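Local atomic coordinates of agmatinase (Burkholderia thailandensis, PDB entry 4DZ4), a protein that probably hydrolyses agmatine to putrescine and urea, as a member of the arginase family that carries two manganese ions per subunit. Residues I160-H165 against E230-I235. Sequence-based numbering, arbitrary orientation.
Sequences IHFDAH and ERIESI. With MN (manganese (II) ion), chain Q; MN (manganese (II) ion), chain P.
Ile160 and Ile232 meet where helix 225-236 packs on one face of the parallel sheet of the arginase fold, against strand 158-162. Within 230-235, Ile232 alone touches 160-165, and its side chain crosses that of Ile160 at about a right angle. From CB of Ile232, the CG2 branch stands anti to the backbone N and goes to Ile160: Ile160 CD1 lies 3.8 Å from Ile232 CG2, and Ile160 CG1 and CG2 each lie 4.2 Å from that methyl. The other branch, CG1, leaves CB anti to the carbonyl carbon (chi1 -64°) and ends in CD1, which lies 4.3 Å from Phe162 CZ and meets the ring obliquely. One isoleucine thus touches two residues on the same face of the strand. Val198 and Val200 of the next strand and Ile274 of helix 268-276 also touch Ile232, so the three touching residues, all buried, sit among further apolar side chains.

Between those two residues, His161 points to the other face, and just past the strand end the chain enters the binuclear manganese site. Asp163 bridges the metals, OD1 binding one and OD2 the other; His165 ND1 joins the OD1-bound ion, while His139, Asp167, Asp246 and Asp248 supply further protein ligands. The carboxylate is also held by hydrogen bonds within the segment. Backbone N of His165 donates to OD1 in an Asx turn, from above the carboxylate plane, and NE2 of His161 reaches OD2 on its anti side at 2.8 Å, 24° out of the carboxylate plane, with an N-H...O angle of 156°.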
loop_
_atom_site.group_PDB
_atom_site.type_symbol
_atom_site.label_atom_id
_atom_site.label_comp_id
_atom_site.label_asym_id
_atom_site.label_seq_id
_atom_site.Cartn_x
_atom_site.Cartn_y
_atom_site.Cartn_z
ATOM N N ILE B 160 -11.602 -32.395 -7.454
ATOM C CA ILE B 160 -12.205 -31.620 -6.354
ATOM C C ILE B 160 -11.653 -30.207 -6.531
ATOM O O ILE B 160 -10.477 -29.959 -6.335
ATOM C CB ILE B 160 -11.848 -32.170 -4.958
ATOM C CG1 ILE B 160 -12.322 -33.629 -4.801
ATOM C CG2 ILE B 160 -12.486 -31.260 -3.893
ATOM C CD1 ILE B 160 -11.836 -34.283 -3.512
ATOM N N HIS B 161 -12.530 -29.281 -6.889
ATOM C CA HIS B 161 -12.106 -27.973 -7.433
ATOM C C HIS B 161 -12.722 -26.843 -6.641
ATOM O O HIS B 161 -13.942 -26.702 -6.628
ATOM C CB HIS B 161 -12.526 -27.979 -8.898
ATOM C CG HIS B 161 -12.342 -26.673 -9.638
ATOM N ND1 HIS B 161 -13.016 -26.415 -10.791
ATOM C CD2 HIS B 161 -11.522 -25.580 -9.411
ATOM C CE1 HIS B 161 -12.661 -25.205 -11.262
ATOM N NE2 HIS B 161 -11.754 -24.688 -10.430
ATOM N N PHE B 162 -11.889 -26.100 -5.908
ATOM C CA PHE B 162 -12.368 -24.964 -5.113
ATOM C C PHE B 162 -12.094 -23.700 -5.935
ATOM O O PHE B 162 -10.942 -23.468 -6.326
ATOM C CB PHE B 162 -11.609 -24.879 -3.789
ATOM C CG PHE B 162 -11.918 -25.983 -2.825
ATOM C CD1 PHE B 162 -12.821 -25.785 -1.773
ATOM C CD2 PHE B 162 -11.277 -27.219 -2.939
ATOM C CE1 PHE B 162 -13.121 -26.804 -0.863
ATOM C CE2 PHE B 162 -11.543 -28.240 -2.011
ATOM C CZ PHE B 162 -12.457 -28.034 -0.979
ATOM N N ASP B 163 -13.113 -22.873 -6.193
ATOM C CA ASP B 163 -12.942 -21.765 -7.143
ATOM C C ASP B 163 -14.200 -20.944 -7.178
ATOM O O ASP B 163 -15.301 -21.497 -7.048
ATOM C CB ASP B 163 -12.711 -22.343 -8.556
ATOM C CG ASP B 163 -11.884 -21.442 -9.467
ATOM O OD1 ASP B 163 -12.132 -20.220 -9.533
ATOM O OD2 ASP B 163 -11.036 -22.000 -10.198
ATOM N N ALA B 164 -14.053 -19.648 -7.408
ATOM C CA ALA B 164 -15.209 -18.834 -7.807
ATOM C C ALA B 164 -15.663 -19.155 -9.241
ATOM O O ALA B 164 -16.788 -18.806 -9.618
ATOM C CB ALA B 164 -14.867 -17.340 -7.705
ATOM N N HIS B 165 -14.775 -19.784 -10.030
ATOM C CA HIS B 165 -14.940 -19.997 -11.482
ATOM C C HIS B 165 -14.872 -21.480 -11.851
ATOM O O HIS B 165 -14.019 -22.212 -11.387
ATOM C CB HIS B 165 -13.825 -19.289 -12.265
ATOM C CG HIS B 165 -13.665 -17.837 -11.908
ATOM N ND1 HIS B 165 -12.791 -17.408 -10.959
ATOM C CD2 HIS B 165 -14.299 -16.708 -12.405
ATOM C CE1 HIS B 165 -12.887 -16.057 -10.854
ATOM N NE2 HIS B 165 -13.794 -15.637 -11.750
ATOM N N GLU B 230 -19.258 -33.522 3.360
ATOM C CA GLU B 230 -19.927 -34.813 3.198
ATOM C C GLU B 230 -20.426 -35.034 1.769
ATOM O O GLU B 230 -20.359 -36.154 1.242
ATOM C CB GLU B 230 -21.021 -35.004 4.265
ATOM C CG GLU B 230 -20.415 -35.120 5.667
ATOM C CD GLU B 230 -21.439 -35.205 6.788
ATOM O OE1 GLU B 230 -22.653 -35.115 6.500
ATOM O OE2 GLU B 230 -21.035 -35.360 7.966
ATOM N N ARG B 231 -20.871 -33.954 1.122
ATOM C CA ARG B 231 -21.285 -34.037 -0.273
ATOM C C ARG B 231 -20.079 -34.355 -1.195
ATOM O O ARG B 231 -20.205 -35.182 -2.103
ATOM C CB ARG B 231 -22.018 -32.750 -0.723
ATOM C CG ARG B 231 -22.520 -32.781 -2.171
ATOM C CD ARG B 231 -23.575 -33.856 -2.445
ATOM N NE ARG B 231 -24.798 -33.593 -1.691
ATOM C CZ ARG B 231 -25.754 -32.752 -2.081
ATOM N NH1 ARG B 231 -25.652 -32.106 -3.237
ATOM N NH2 ARG B 231 -26.826 -32.569 -1.314
ATOM N N ILE B 232 -18.931 -33.709 -0.952
ATOM C CA ILE B 232 -17.679 -34.032 -1.667
ATOM C C ILE B 232 -17.326 -35.524 -1.550
ATOM O O ILE B 232 -17.090 -36.192 -2.557
ATOM C CB ILE B 232 -16.479 -33.145 -1.209
ATOM C CG1 ILE B 232 -16.735 -31.666 -1.566
ATOM C CG2 ILE B 232 -15.161 -33.684 -1.766
ATOM C CD1 ILE B 232 -15.830 -30.667 -0.864
ATOM N N GLU B 233 -17.334 -36.043 -0.325
ATOM C CA GLU B 233 -17.003 -37.453 -0.085
ATOM C C GLU B 233 -17.949 -38.373 -0.845
ATOM O O GLU B 233 -17.529 -39.376 -1.445
ATOM C CB GLU B 233 -17.100 -37.766 1.403
ATOM C CG GLU B 233 -16.039 -37.101 2.249
ATOM C CD GLU B 233 -16.161 -37.535 3.691
ATOM O OE1 GLU B 233 -17.117 -37.093 4.366
ATOM O OE2 GLU B 233 -15.333 -38.353 4.141
ATOM N N SER B 234 -19.228 -38.007 -0.845
ATOM C CA SER B 234 -20.261 -38.779 -1.515
ATOM C C SER B 234 -20.039 -38.835 -3.030
ATOM O O SER B 234 -20.227 -39.871 -3.672
ATOM C CB SER B 234 -21.636 -38.189 -1.228
ATOM O OG SER B 234 -22.617 -39.073 -1.735
ATOM N N ILE B 235 -19.615 -37.709 -3.589
ATOM C CA ILE B 235 -19.403 -37.604 -5.028
ATOM C C ILE B 235 -18.155 -38.378 -5.497
ATOM O O ILE B 235 -18.213 -39.112 -6.492
ATOM C CB ILE B 235 -19.316 -36.116 -5.445
ATOM C CG1 ILE B 235 -20.710 -35.488 -5.369
ATOM C CG2 ILE B 235 -18.715 -35.984 -6.849
ATOM C CD1 ILE B 235 -20.742 -33.975 -5.291
HETATM MN MN MN Q . -10.967 -18.564 -10.151
HETATM MN MN MN P . -9.702 -21.100 -11.689
HETATM O O HOH W 1 -10.582 -19.394 -12.012
#